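Local coordinates for RNA pseudouridylate synthase domain-containing protein 4 (Homo sapiens, PDB 5UBA) that isomerises uridine to pseudouridine in mitochondrial RNAs, including the 16S ribosomal RNA, as a member of the RluA family of pseudouridine synthases, at residues W116-H121 with H284-E289; T183-L188 with V232-K237; E85-M90 with P276-H281. All coordinates share one frame; numbering follows the deposited sequence. Where two conformers were deposited one is given.

Contact 1: W116-H121 with H284-E289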
ATOM      1  N   TRP A 116      -1.666  -6.033   2.976  1.00 13.36           N
ATOM      2  CA  TRP A 116      -1.901  -7.306   2.296  1.00 13.74           C
ATOM      3  C   TRP A 116      -1.757  -7.075   0.812  1.00 13.10           C
ATOM      4  O   TRP A 116      -2.276  -6.091   0.257  1.00 13.91           O
ATOM      5  CB  TRP A 116      -3.291  -7.839   2.602  1.00 14.11           C
ATOM      6  CG  TRP A 116      -3.436  -8.473   3.964  1.00 14.66           C
ATOM      7  CD1 TRP A 116      -2.550  -8.457   5.016  1.00 14.08           C
ATOM      8  CD2 TRP A 116      -4.551  -9.230   4.403  1.00 16.18           C
ATOM      9  NE1 TRP A 116      -3.071  -9.154   6.090  1.00 15.44           N
ATOM     10  CE2 TRP A 116      -4.304  -9.631   5.738  1.00 16.37           C
ATOM     11  CE3 TRP A 116      -5.751  -9.604   3.797  1.00 18.80           C
ATOM     12  CZ2 TRP A 116      -5.209 -10.393   6.467  1.00 18.05           C
ATOM     13  CZ3 TRP A 116      -6.650 -10.379   4.529  1.00 19.67           C
ATOM     14  CH2 TRP A 116      -6.369 -10.773   5.836  1.00 19.05           C
ATOM     15  N   ALA A 117      -1.083  -8.016   0.133  1.00 13.04           N
ATOM     16  CA  ALA A 117      -0.898  -7.966  -1.305  1.00 12.55           C
ATOM     17  C   ALA A 117      -1.082  -9.341  -1.900  1.00 12.70           C
ATOM     18  O   ALA A 117      -0.792 -10.347  -1.264  1.00 13.55           O
ATOM     19  CB  ALA A 117       0.472  -7.454  -1.664  1.00 12.98           C
ATOM     20  N   ILE A 118      -1.570  -9.379  -3.128  1.00 12.80           N
ATOM     21  CA  ILE A 118      -1.495 -10.606  -3.932  1.00 13.31           C
ATOM     22  C   ILE A 118      -0.293 -10.485  -4.812  1.00 13.88           C
ATOM     23  O   ILE A 118      -0.099  -9.469  -5.482  1.00 14.04           O
ATOM     24  CB  ILE A 118      -2.739 -10.800  -4.806  1.00 13.78           C
ATOM     25  CG1 ILE A 118      -3.970 -10.938  -3.924  1.00 14.22           C
ATOM     26  CG2 ILE A 118      -2.550 -12.038  -5.714  1.00 14.05           C
ATOM     27  CD1 ILE A 118      -5.246 -11.150  -4.724  1.00 15.05           C
ATOM     28  N   THR A 119       0.529 -11.533  -4.817  1.00 14.44           N
ATOM     29  CA  THR A 119       1.741 -11.574  -5.612  1.00 15.22           C
ATOM     30  C   THR A 119       1.636 -12.632  -6.668  1.00 16.11           C
ATOM     31  O   THR A 119       0.953 -13.637  -6.507  1.00 16.06           O
ATOM     32  CB  THR A 119       3.026 -11.813  -4.776  1.00 15.90           C
ATOM     33  OG1 THR A 119       2.947 -13.075  -4.105  1.00 17.00           O
ATOM     34  CG2 THR A 119       3.189 -10.705  -3.741  1.00 16.07           C
ATOM     35  N   VAL A 120       2.308 -12.343  -7.759  1.00 16.34           N
ATOM     36  CA  VAL A 120       2.550 -13.276  -8.838  0.70 18.61           C
ATOM     37  C   VAL A 120       3.800 -14.050  -8.364  1.00 19.43           C
ATOM     38  O   VAL A 120       4.801 -13.440  -7.991  1.00 23.61           O
ATOM     39  CB  VAL A 120       2.829 -12.487 -10.133  0.70 19.96           C
ATOM     40  CG1 VAL A 120       3.231 -13.421 -11.271  0.70 20.16           C
ATOM     41  CG2 VAL A 120       1.631 -11.615 -10.491  0.70 20.65           C
ATOM     42  N   HIS A 121       3.735 -15.356  -8.328  1.00 22.20           N
ATOM     43  CA  HIS A 121       4.778 -16.182  -7.744  1.00 20.90           C
ATOM     44  C   HIS A 121       4.714 -16.116  -6.234  1.00 21.15           C
ATOM     45  O   HIS A 121       4.205 -15.148  -5.630  1.00 20.37           O
ATOM     46  CB  HIS A 121       6.208 -15.848  -8.223  1.00 21.57           C
ATOM     47  CG  HIS A 121       6.317 -15.618  -9.697  1.00 22.76           C
ATOM     48  ND1 HIS A 121       5.883 -16.540 -10.628  1.00 25.97           N
ATOM     49  CD2 HIS A 121       6.801 -14.569 -10.402  1.00 23.84           C
ATOM     50  CE1 HIS A 121       6.089 -16.062 -11.841  1.00 25.94           C
ATOM     51  NE2 HIS A 121       6.641 -14.867 -11.735  1.00 25.82           N
ATOM     52  N   HIS A 284     -10.425 -15.103  -4.606  1.00 18.49           N
ATOM     53  CA  HIS A 284     -11.267 -16.252  -4.883  1.00 19.95           C
ATOM     54  C   HIS A 284     -10.895 -16.880  -6.216  1.00 19.09           C
ATOM     55  O   HIS A 284     -10.777 -18.125  -6.318  1.00 20.08           O
ATOM     56  CB  HIS A 284     -12.733 -15.837  -4.949  1.00 23.07           C
ATOM     57  CG  HIS A 284     -13.647 -16.979  -5.255  1.00 28.44           C
ATOM     58  ND1 HIS A 284     -14.225 -17.156  -6.495  1.00 32.82           N
ATOM     59  CD2 HIS A 284     -14.034 -18.033  -4.500  1.00 31.32           C
ATOM     60  CE1 HIS A 284     -14.960 -18.255  -6.476  1.00 32.96           C
ATOM     61  NE2 HIS A 284     -14.855 -18.809  -5.282  1.00 32.83           N
ATOM     62  N   ARG A 285     -10.707 -16.059  -7.241  1.00 17.90           N
ATOM     63  CA  ARG A 285     -10.383 -16.572  -8.578  1.00 18.86           C
ATOM     64  C   ARG A 285      -9.050 -17.296  -8.601  1.00 18.23           C
ATOM     65  O   ARG A 285      -8.879 -18.291  -9.322  1.00 19.51           O
ATOM     66  CB  ARG A 285     -10.372 -15.456  -9.631  1.00 21.39           C
ATOM     67  CG  ARG A 285     -11.709 -14.779  -9.899  1.00 24.21           C
ATOM     68  CD  ARG A 285     -12.823 -15.745 -10.157  1.00 26.55           C
ATOM     69  NE  ARG A 285     -12.472 -16.721 -11.184  1.00 28.91           N
ATOM     70  CZ  ARG A 285     -13.238 -17.771 -11.488  1.00 31.51           C
ATOM     71  NH1 ARG A 285     -12.844 -18.624 -12.430  1.00 32.35           N
ATOM     72  NH2 ARG A 285     -14.387 -17.974 -10.848  1.00 31.49           N
ATOM     73  N   LEU A 286      -8.089 -16.794  -7.826  1.00 17.17           N
ATOM     74  CA  LEU A 286      -6.755 -17.354  -7.788  1.00 17.43           C
ATOM     75  C   LEU A 286      -6.633 -18.533  -6.814  1.00 17.24           C
ATOM     76  O   LEU A 286      -5.561 -19.112  -6.711  1.00 18.33           O
ATOM     77  CB  LEU A 286      -5.734 -16.265  -7.422  1.00 17.20           C
ATOM     78  CG  LEU A 286      -5.550 -15.226  -8.514  1.00 17.51           C
ATOM     79  CD1 LEU A 286      -4.765 -14.045  -7.966  1.00 16.79           C
ATOM     80  CD2 LEU A 286      -4.871 -15.784  -9.743  1.00 17.85           C
ATOM     81  N   ARG A 287      -7.717 -18.885  -6.136  1.00 18.26           N
ATOM     82  CA  ARG A 287      -7.799 -20.023  -5.202  1.00 19.43           C
ATOM     83  C   ARG A 287      -6.962 -19.842  -3.967  1.00 19.50           C
ATOM     84  O   ARG A 287      -6.443 -20.801  -3.404  1.00 20.91           O
ATOM     85  CB  ARG A 287      -7.496 -21.341  -5.903  1.00 21.33           C
ATOM     86  CG  ARG A 287      -8.334 -21.490  -7.164  1.00 24.95           C
ATOM     87  CD  ARG A 287      -7.942 -22.703  -7.950  1.00 27.50           C
ATOM     88  NE  ARG A 287      -8.701 -22.745  -9.202  1.00 29.84           N
ATOM     89  CZ  ARG A 287      -8.621 -23.724 -10.102  1.00 33.63           C
ATOM     90  NH1 ARG A 287      -9.342 -23.647 -11.217  1.00 34.26           N
ATOM     91  NH2 ARG A 287      -7.799 -24.766  -9.907  1.00 37.65           N
ATOM     92  N   LEU A 288      -6.851 -18.578  -3.559  1.00 18.87           N
ATOM     93  CA  LEU A 288      -6.210 -18.193  -2.307  1.00 20.03           C
ATOM     94  C   LEU A 288      -7.261 -18.087  -1.232  1.00 22.88           C
ATOM     95  O   LEU A 288      -8.425 -17.839  -1.521  1.00 26.00           O
ATOM     96  CB  LEU A 288      -5.487 -16.861  -2.486  1.00 18.17           C
ATOM     97  CG  LEU A 288      -4.329 -16.923  -3.487  1.00 17.23           C
ATOM     98  CD1 LEU A 288      -3.823 -15.532  -3.872  1.00 17.14           C
ATOM     99  CD2 LEU A 288      -3.176 -17.766  -2.959  1.00 18.04           C
ATOM    100  N   GLU A 289      -6.852 -18.328   0.002  1.00 23.73           N
ATOM    101  CA  GLU A 289      -7.738 -18.332   1.140  1.00 27.21           C
ATOM    102  C   GLU A 289      -7.421 -17.169   2.066  1.00 27.49           C
ATOM    103  O   GLU A 289      -6.274 -16.750   2.188  1.00 30.31           O
ATOM    104  CB  GLU A 289      -7.554 -19.637   1.916  1.00 30.03           C
ATOM    105  CG  GLU A 289      -7.766 -20.885   1.065  1.00 33.18           C
ATOM    106  CD  GLU A 289      -7.832 -22.160   1.893  1.00 37.79           C
ATOM    107  OE1 GLU A 289      -6.842 -22.936   1.912  1.00 40.43           O
ATOM    108  OE2 GLU A 289      -8.876 -22.386   2.535  1.00 41.40           O
TER
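Ile118 meets Leu286 and Leu288 through one methyl group. From CB, which points toward the 284-289 segment, the side chain divides. The branch methyl CG2 stands opposite the backbone N and beside the carbonyl carbon; it lies 3.7 Å from Leu286 CD1 and 4.1 Å from Leu288 CD1, so a single methyl serves both leucines. The other branch, CG1, leaves beside the backbone N and continues extended to CD1 (chi2 -179°); CG1 packs on the ring of Phe279, and the side chain also touches Ser282 and Leu283 of helix 277-285. A beta-branched residue suits this strand position because its two arms spread from CB and cover separate neighbours. The leucines bring only their CD1 methyls, at a slant to the isoleucine. Arg287, the first residue to leave helical backbone angles, has positive phi and forms a Schellman motif in which its N bonds to His284 O (3.2 Å); the chain turns there, and Leu288 comes to point toward the strand as Leu286 does, while Arg287 is exposed. The contact is wholly apolar and buried. Strand 112-120 runs between strands 186-193 and 252-259 of the mixed sheet; helix 277-285 covers its Ile118 side, and Leu238 of helix 232-238 flanks Leu286.

Contact 2: T183-L188 with V232-K237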
ATOM      1  N   THR A 183      -0.892 -20.755  -3.647  1.00 16.71           N
ATOM      2  CA  THR A 183      -1.071 -21.869  -4.591  1.00 17.13           C
ATOM      3  C   THR A 183       0.325 -22.222  -5.058  1.00 18.46           C
ATOM      4  O   THR A 183       1.271 -22.009  -4.309  1.00 20.54           O
ATOM      5  CB  THR A 183      -2.023 -21.488  -5.732  1.00 17.35           C
ATOM      6  OG1 THR A 183      -1.462 -20.395  -6.469  1.00 18.40           O
ATOM      7  CG2 THR A 183      -3.371 -21.143  -5.218  1.00 17.84           C
ATOM      8  N   LEU A 184       0.481 -22.815  -6.239  1.00 19.54           N
ATOM      9  CA  LEU A 184       1.812 -23.040  -6.780  1.00 20.16           C
ATOM     10  C   LEU A 184       2.295 -21.800  -7.515  1.00 20.52           C
ATOM     11  O   LEU A 184       3.468 -21.719  -7.856  1.00 23.94           O
ATOM     12  CB  LEU A 184       1.829 -24.249  -7.718  1.00 21.65           C
ATOM     13  CG  LEU A 184       1.198 -25.524  -7.170  1.00 23.89           C
ATOM     14  CD1 LEU A 184       1.392 -26.630  -8.198  1.00 24.97           C
ATOM     15  CD2 LEU A 184       1.789 -25.882  -5.819  1.00 24.96           C
ATOM     16  N   SER A 185       1.384 -20.843  -7.753  1.00 19.25           N
ATOM     17  CA  SER A 185       1.654 -19.732  -8.655  1.00 19.74           C
ATOM     18  C   SER A 185       1.298 -18.332  -8.147  1.00 18.33           C
ATOM     19  O   SER A 185       1.671 -17.357  -8.770  1.00 21.15           O
ATOM     20  CB  SER A 185       0.892 -19.999  -9.957  1.00 20.22           C
ATOM     21  OG  SER A 185      -0.495 -20.127  -9.717  1.00 23.70           O
ATOM     22  N   SER A 186       0.542 -18.235  -7.064  1.00 16.89           N
ATOM     23  CA  SER A 186       0.093 -16.959  -6.491  1.00 17.33           C
ATOM     24  C   SER A 186       0.246 -17.016  -4.995  1.00 16.16           C
ATOM     25  O   SER A 186       0.206 -18.111  -4.410  1.00 16.22           O
ATOM     26  CB  SER A 186      -1.403 -16.724  -6.778  1.00 19.27           C
ATOM     27  OG  SER A 186      -1.687 -16.745  -8.157  1.00 23.92           O
ATOM     28  N   ALA A 187       0.362 -15.850  -4.348  1.00 15.12           N
ATOM     29  CA  ALA A 187       0.291 -15.786  -2.909  1.00 14.91           C
ATOM     30  C   ALA A 187      -0.455 -14.569  -2.373  1.00 14.15           C
ATOM     31  O   ALA A 187      -0.478 -13.532  -3.025  1.00 14.71           O
ATOM     32  CB  ALA A 187       1.672 -15.832  -2.315  1.00 15.26           C
ATOM     33  N   LEU A 188      -1.094 -14.733  -1.222  1.00 14.57           N
ATOM     34  CA  LEU A 188      -1.553 -13.616  -0.392  1.00 14.84           C
ATOM     35  C   LEU A 188      -0.456 -13.407   0.638  1.00 14.58           C
ATOM     36  O   LEU A 188      -0.126 -14.363   1.376  1.00 14.39           O
ATOM     37  CB  LEU A 188      -2.874 -13.943   0.287  1.00 15.46           C
ATOM     38  CG  LEU A 188      -3.388 -12.906   1.292  1.00 16.13           C
ATOM     39  CD1 LEU A 188      -3.613 -11.546   0.641  1.00 16.52           C
ATOM     40  CD2 LEU A 188      -4.655 -13.413   1.988  1.00 17.17           C
ATOM     41  N   VAL A 232      -0.636 -18.283 -18.736  0.50 23.16           N
ATOM     42  CA  VAL A 232      -1.887 -18.769 -19.274  0.50 23.15           C
ATOM     43  C   VAL A 232      -2.835 -19.235 -18.172  0.50 22.25           C
ATOM     44  O   VAL A 232      -4.006 -18.906 -18.201  0.50 23.00           O
ATOM     45  CB  VAL A 232      -1.625 -19.909 -20.276  0.50 23.34           C
ATOM     46  CG1 VAL A 232      -2.932 -20.417 -20.859  0.50 22.76           C
ATOM     47  CG2 VAL A 232      -0.709 -19.401 -21.372  0.50 23.48           C
ATOM     48  N   GLY A 233      -2.316 -19.962 -17.184  1.00 22.03           N
ATOM     49  CA  GLY A 233      -3.139 -20.497 -16.091  1.00 22.23           C
ATOM     50  C   GLY A 233      -3.711 -19.420 -15.171  1.00 20.42           C
ATOM     51  O   GLY A 233      -4.865 -19.521 -14.757  1.00 21.94           O
ATOM     52  N   THR A 234      -2.894 -18.401 -14.907  1.00 20.98           N
ATOM     53  CA  THR A 234      -3.309 -17.260 -14.062  1.00 20.20           C
ATOM     54  C   THR A 234      -4.358 -16.450 -14.809  1.00 20.80           C
ATOM     55  O   THR A 234      -5.387 -16.113 -14.249  1.00 20.04           O
ATOM     56  CB  THR A 234      -2.118 -16.384 -13.695  1.00 21.46           C
ATOM     57  OG1 THR A 234      -1.191 -17.192 -12.948  1.00 23.71           O
ATOM     58  CG2 THR A 234      -2.559 -15.187 -12.849  1.00 20.98           C
ATOM     59  N   LEU A 235      -4.113 -16.182 -16.081  1.00 21.31           N
ATOM     60  CA  LEU A 235      -5.145 -15.509 -16.883  1.00 21.06           C
ATOM     61  C   LEU A 235      -6.464 -16.275 -16.919  1.00 21.39           C
ATOM     62  O   LEU A 235      -7.543 -15.674 -16.808  1.00 20.54           O
ATOM     63  CB  LEU A 235      -4.641 -15.211 -18.284  1.00 20.83           C
ATOM     64  CG  LEU A 235      -3.540 -14.161 -18.377  1.00 21.35           C
ATOM     65  CD1 LEU A 235      -2.881 -14.206 -19.754  1.00 23.01           C
ATOM     66  CD2 LEU A 235      -4.042 -12.754 -18.049  1.00 21.99           C
ATOM     67  N   LYS A 236      -6.391 -17.598 -17.057  0.50 21.89           N
ATOM     68  CA  LYS A 236      -7.589 -18.425 -17.087  0.50 22.91           C
ATOM     69  C   LYS A 236      -8.341 -18.393 -15.753  0.50 22.41           C
ATOM     70  O   LYS A 236      -9.561 -18.263 -15.734  0.50 23.19           O
ATOM     71  CB  LYS A 236      -7.224 -19.863 -17.482  0.50 24.23           C
ATOM     72  CG  LYS A 236      -8.410 -20.785 -17.680  0.50 25.77           C
ATOM     73  CD  LYS A 236      -7.970 -22.058 -18.399  0.50 26.84           C
ATOM     74  CE  LYS A 236      -8.477 -23.302 -17.691  0.50 27.72           C
ATOM     75  NZ  LYS A 236      -9.963 -23.361 -17.604  0.50 28.60           N
ATOM     76  N   LYS A 237      -7.613 -18.470 -14.638  1.00 21.52           N
ATOM     77  CA  LYS A 237      -8.232 -18.312 -13.308  1.00 21.13           C
ATOM     78  C   LYS A 237      -8.940 -16.957 -13.160  1.00 20.29           C
ATOM     79  O   LYS A 237     -10.079 -16.893 -12.704  1.00 21.49           O
ATOM     80  CB  LYS A 237      -7.191 -18.503 -12.209  1.00 21.57           C
ATOM     81  CG  LYS A 237      -6.745 -19.940 -12.000  1.00 23.52           C
ATOM     82  CD  LYS A 237      -5.547 -19.982 -11.063  1.00 25.49           C
ATOM     83  CE  LYS A 237      -5.131 -21.393 -10.711  1.00 27.24           C
ATOM     84  NZ  LYS A 237      -3.702 -21.394 -10.296  1.00 28.90           N
TER
HETATM   85  O   HOH W   1      -3.246 -19.252  -8.169  1.00 19.09           O
HETATM   86  O   HOH W   2      -1.273 -22.844  -8.964  1.00 17.08           O
HETATM   87  O   HOH W   3      -1.884 -18.006 -10.461  1.00 26.18           O
HETATM   88  O   HOH W   4      -2.073 -20.874 -12.629  1.00 40.34           O
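Ser185 has chi1 at 59°, which places OG between its own backbone N and carbonyl carbon and points it at Lys237, whose chain runs extended beyond CG (chi2 170°, chi3 175°) and carries NZ across from the helix to within 3.5 Å of that hydroxyl. Waters bridge the two sides. One lies 2.6 Å from Ser185 OG and also bonds Ser186 OG and, at 2.7 Å, Thr234 OG1, joining the turn to the helix through three hydroxyls; Thr234 OG1 is held as well by Ser231 OG. A second bonds Leu184 N and Ser185 OG (2.9 Å) and accepts weakly from Lys237 NZ. The ammonium group donates to a third, 3.1 Å from NZ, which also bonds Thr183 OG1, and to a fourth, 2.9 Å from NZ, which reaches Ser185 OG only weakly. A long lysine suits the place because its extended chain carries a charge from the helix to a turn lined with hydroxyls and waters, which the charge probably polarises. Thr183 OG1 also accepts from Ser185 N (3.2 Å) and Ser186 N (3.0 Å), an ST turn and ST motif that fix the bend. This is the beta-hairpin turn between strands 175-182 and 186-193, the latter paired with 112-120; helix 232-238 stands beside it, with Leu286, near the C-terminal end of helix 277-285, packed against both Ser186 and Thr234.

Contact 3: E85-M90 with P276-H281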
ATOM      1  N   GLU A  85      -2.708   4.061  -5.695  1.00 18.99           N
ATOM      2  CA  GLU A  85      -3.233   2.725  -5.948  1.00 19.56           C
ATOM      3  C   GLU A  85      -3.293   1.823  -4.724  1.00 18.98           C
ATOM      4  O   GLU A  85      -3.642   0.657  -4.844  1.00 20.77           O
ATOM      5  CB  GLU A  85      -2.429   2.015  -7.041  1.00 22.52           C
ATOM      6  CG  GLU A  85      -2.745   2.443  -8.466  1.00 24.88           C
ATOM      7  CD  GLU A  85      -2.226   1.390  -9.443  1.00 27.81           C
ATOM      8  OE1 GLU A  85      -1.013   1.315  -9.646  1.00 32.59           O
ATOM      9  OE2 GLU A  85      -3.035   0.592  -9.956  1.00 31.19           O
ATOM     10  N   THR A  86      -2.990   2.361  -3.550  1.00 16.37           N
ATOM     11  CA  THR A  86      -3.219   1.662  -2.300  1.00 16.21           C
ATOM     12  C   THR A  86      -4.600   1.959  -1.764  1.00 16.51           C
ATOM     13  O   THR A  86      -5.081   3.073  -1.885  1.00 17.75           O
ATOM     14  CB  THR A  86      -2.132   2.062  -1.297  1.00 16.47           C
ATOM     15  OG1 THR A  86      -0.862   1.724  -1.891  1.00 17.68           O
ATOM     16  CG2 THR A  86      -2.304   1.359   0.087  1.00 16.50           C
ATOM     17  N   THR A  87      -5.228   0.955  -1.172  1.00 14.61           N
ATOM     18  CA  THR A  87      -6.501   1.098  -0.517  1.00 14.72           C
ATOM     19  C   THR A  87      -6.335   0.989   0.995  1.00 14.32           C
ATOM     20  O   THR A  87      -5.301   0.531   1.474  1.00 13.86           O
ATOM     21  CB  THR A  87      -7.471   0.015  -0.998  1.00 15.34           C
ATOM     22  OG1 THR A  87      -6.905  -1.269  -0.751  1.00 15.75           O
ATOM     23  CG2 THR A  87      -7.774   0.145  -2.492  1.00 15.00           C
ATOM     24  N   GLY A  88      -7.349   1.428   1.747  1.00 12.97           N
ATOM     25  CA  GLY A  88      -7.502   1.020   3.116  1.00 13.74           C
ATOM     26  C   GLY A  88      -7.212   2.074   4.162  1.00 13.61           C
ATOM     27  O   GLY A  88      -7.500   3.244   3.971  1.00 13.81           O
ATOM     28  N   VAL A  89      -6.645   1.630   5.290  1.00 13.49           N
ATOM     29  CA  VAL A  89      -6.691   2.429   6.526  1.00 14.26           C
ATOM     30  C   VAL A  89      -5.922   3.737   6.403  1.00 13.70           C
ATOM     31  O   VAL A  89      -4.733   3.765   6.089  1.00 14.38           O
ATOM     32  CB  VAL A  89      -6.107   1.652   7.740  1.00 14.61           C
ATOM     33  CG1 VAL A  89      -6.197   2.524   8.998  1.00 16.26           C
ATOM     34  CG2 VAL A  89      -6.846   0.359   8.001  1.00 16.06           C
ATOM     35  N   MET A  90      -6.620   4.836   6.667  1.00 14.04           N
ATOM     36  CA  MET A  90      -6.004   6.164   6.620  1.00 14.65           C
ATOM     37  C   MET A  90      -6.562   7.023   7.761  1.00 15.25           C
ATOM     38  O   MET A  90      -7.773   7.252   7.852  1.00 15.33           O
ATOM     39  CB  MET A  90      -6.207   6.826   5.256  1.00 17.31           C
ATOM     40  CG  MET A  90      -5.505   8.161   5.124  1.00 18.97           C
ATOM     41  SD  MET A  90      -5.745   8.808   3.467  1.00 23.11           S
ATOM     42  CE  MET A  90      -4.944  10.394   3.658  1.00 21.87           C
ATOM     43  N   PRO A 276     -10.991  -4.551  -0.367  1.00 17.05           N
ATOM     44  CA  PRO A 276     -11.922  -4.103  -1.418  1.00 17.75           C
ATOM     45  C   PRO A 276     -12.512  -5.288  -2.167  1.00 18.45           C
ATOM     46  O   PRO A 276     -11.882  -6.336  -2.274  1.00 17.22           O
ATOM     47  CB  PRO A 276     -11.066  -3.253  -2.354  1.00 18.89           C
ATOM     48  CG  PRO A 276      -9.702  -3.202  -1.778  1.00 18.75           C
ATOM     49  CD  PRO A 276      -9.601  -4.130  -0.624  1.00 17.60           C
ATOM     50  N   ARG A 277     -13.727  -5.124  -2.666  0.50 18.98           N
ATOM     51  CA  ARG A 277     -14.391  -6.219  -3.366  0.50 18.84           C
ATOM     52  C   ARG A 277     -13.563  -6.766  -4.548  0.50 18.31           C
ATOM     53  O   ARG A 277     -13.528  -7.986  -4.754  0.50 18.72           O
ATOM     54  CB  ARG A 277     -15.796  -5.797  -3.787  0.50 19.28           C
ATOM     55  CG  ARG A 277     -16.764  -5.768  -2.617  0.50 20.65           C
ATOM     56  CD  ARG A 277     -17.057  -7.153  -2.070  0.50 20.93           C
ATOM     57  N   PHE A 278     -12.851  -5.910  -5.285  1.00 17.57           N
ATOM     58  CA  PHE A 278     -12.017  -6.396  -6.400  1.00 16.97           C
ATOM     59  C   PHE A 278     -10.908  -7.355  -5.945  1.00 16.28           C
ATOM     60  O   PHE A 278     -10.537  -8.305  -6.625  1.00 17.16           O
ATOM     61  CB  PHE A 278     -11.438  -5.283  -7.262  1.00 16.97           C
ATOM     62  CG  PHE A 278     -10.247  -4.571  -6.678  1.00 16.77           C
ATOM     63  CD1 PHE A 278      -8.948  -4.998  -6.942  1.00 17.10           C
ATOM     64  CD2 PHE A 278     -10.418  -3.425  -5.923  1.00 17.48           C
ATOM     65  CE1 PHE A 278      -7.853  -4.313  -6.432  1.00 16.50           C
ATOM     66  CE2 PHE A 278      -9.320  -2.748  -5.390  1.00 18.14           C
ATOM     67  CZ  PHE A 278      -8.038  -3.200  -5.667  1.00 17.20           C
ATOM     68  N   PHE A 279     -10.361  -7.052  -4.783  1.00 15.11           N
ATOM     69  CA  PHE A 279      -9.281  -7.836  -4.203  1.00 14.42           C
ATOM     70  C   PHE A 279      -9.848  -9.161  -3.719  1.00 14.49           C
ATOM     71  O   PHE A 279      -9.255 -10.211  -3.965  1.00 15.20           O
ATOM     72  CB  PHE A 279      -8.639  -6.966  -3.079  1.00 13.66           C
ATOM     73  CG  PHE A 279      -7.301  -7.454  -2.521  1.00 14.13           C
ATOM     74  CD1 PHE A 279      -7.090  -8.759  -2.042  1.00 14.43           C
ATOM     75  CD2 PHE A 279      -6.272  -6.532  -2.372  1.00 13.75           C
ATOM     76  CE1 PHE A 279      -5.865  -9.125  -1.483  1.00 14.66           C
ATOM     77  CE2 PHE A 279      -5.058  -6.898  -1.795  1.00 14.17           C
ATOM     78  CZ  PHE A 279      -4.865  -8.180  -1.355  1.00 14.67           C
ATOM     79  N   VAL A 280     -10.988  -9.116  -3.031  1.00 14.75           N
ATOM     80  CA  VAL A 280     -11.703 -10.333  -2.618  1.00 16.71           C
ATOM     81  C   VAL A 280     -11.972 -11.243  -3.829  1.00 16.73           C
ATOM     82  O   VAL A 280     -11.779 -12.472  -3.744  1.00 17.19           O
ATOM     83  CB  VAL A 280     -13.012 -10.005  -1.906  1.00 18.72           C
ATOM     84  CG1 VAL A 280     -13.799 -11.276  -1.612  1.00 19.82           C
ATOM     85  CG2 VAL A 280     -12.735  -9.265  -0.599  1.00 19.22           C
ATOM     86  N   HIS A 281     -12.402 -10.639  -4.933  0.50 16.40           N
ATOM     87  CA  HIS A 281     -12.705 -11.382  -6.164  0.50 17.23           C
ATOM     88  C   HIS A 281     -11.460 -12.065  -6.702  0.50 16.93           C
ATOM     89  O   HIS A 281     -11.484 -13.267  -6.979  0.50 17.18           O
ATOM     90  CB  HIS A 281     -13.299 -10.454  -7.219  0.50 18.08           C
ATOM     91  CG  HIS A 281     -13.702 -11.154  -8.480  0.50 18.36           C
ATOM     92  ND1 HIS A 281     -14.812 -11.965  -8.558  0.50 20.97           N
ATOM     93  CD2 HIS A 281     -13.146 -11.151  -9.712  0.50 19.76           C
ATOM     94  CE1 HIS A 281     -14.915 -12.441  -9.786  0.50 19.47           C
ATOM     95  NE2 HIS A 281     -13.923 -11.958 -10.508  0.50 18.65           N
TER
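Thr87 OG1 is hydrogen-bonded to His253 ND1, on the adjoining strand 252-259, and at the same time lies 3.6 Å from Pro276 CG and 3.9 Å from Pro276 CD. A chi1 of 57° tucks this hydroxyl over the main chain and sets the methyl CG2 beside the backbone N. CG2 makes the apolar part of the contact: it lies 3.9 Å from Pro276 CG and reaches the edge of the Phe278 ring, near the ring plane, 4.4 Å from CE2. Threonine suits the place because it offers a hydroxyl to the histidine and a methyl to the proline and phenylalanine. Pro276 occupies the N-cap position of helix 277-285; having no N-H to donate, proline suits a helix start, and its ring carbons CG and CD lie against Thr87. Phe278 is further held by edge-to-face contacts with His251 and Tyr43. Strand 86-87, parallel to 252-259, follows shortly after Asp83, the probable catalytic aspartate, whose side chain is about 10 Å from that of Thr87; the contact thus packs the start of helix 277-285 near the probable active site. Across the two segments, therefore, the contact is one of carbon packing, while the polar demand of the threonine is met by His253 on the sheet.

Overall arrangement
Contact 1 is fully buried, whereas contacts 2 and 3 are only partly so. All three reach the same mixed sheet. Contacts 1 and 3 share helix 277-285, its far end in one and its start in the other, and Phe279 of that helix also reaches Leu188, joining contacts 2 and 3. Contacts 1 and 2, with centres about 7 Å apart, meet where strands 112-120 and 186-193 pair and where Arg285 NE bonds to Lys237 O, tying the two helices together. The chemistry follows position: aliphatic methyls in contact 1, hydroxyls and an ammonium group bridged by water in contact 2, and threonine against proline and phenylalanine in contact 3, which is nearest the chain's centre.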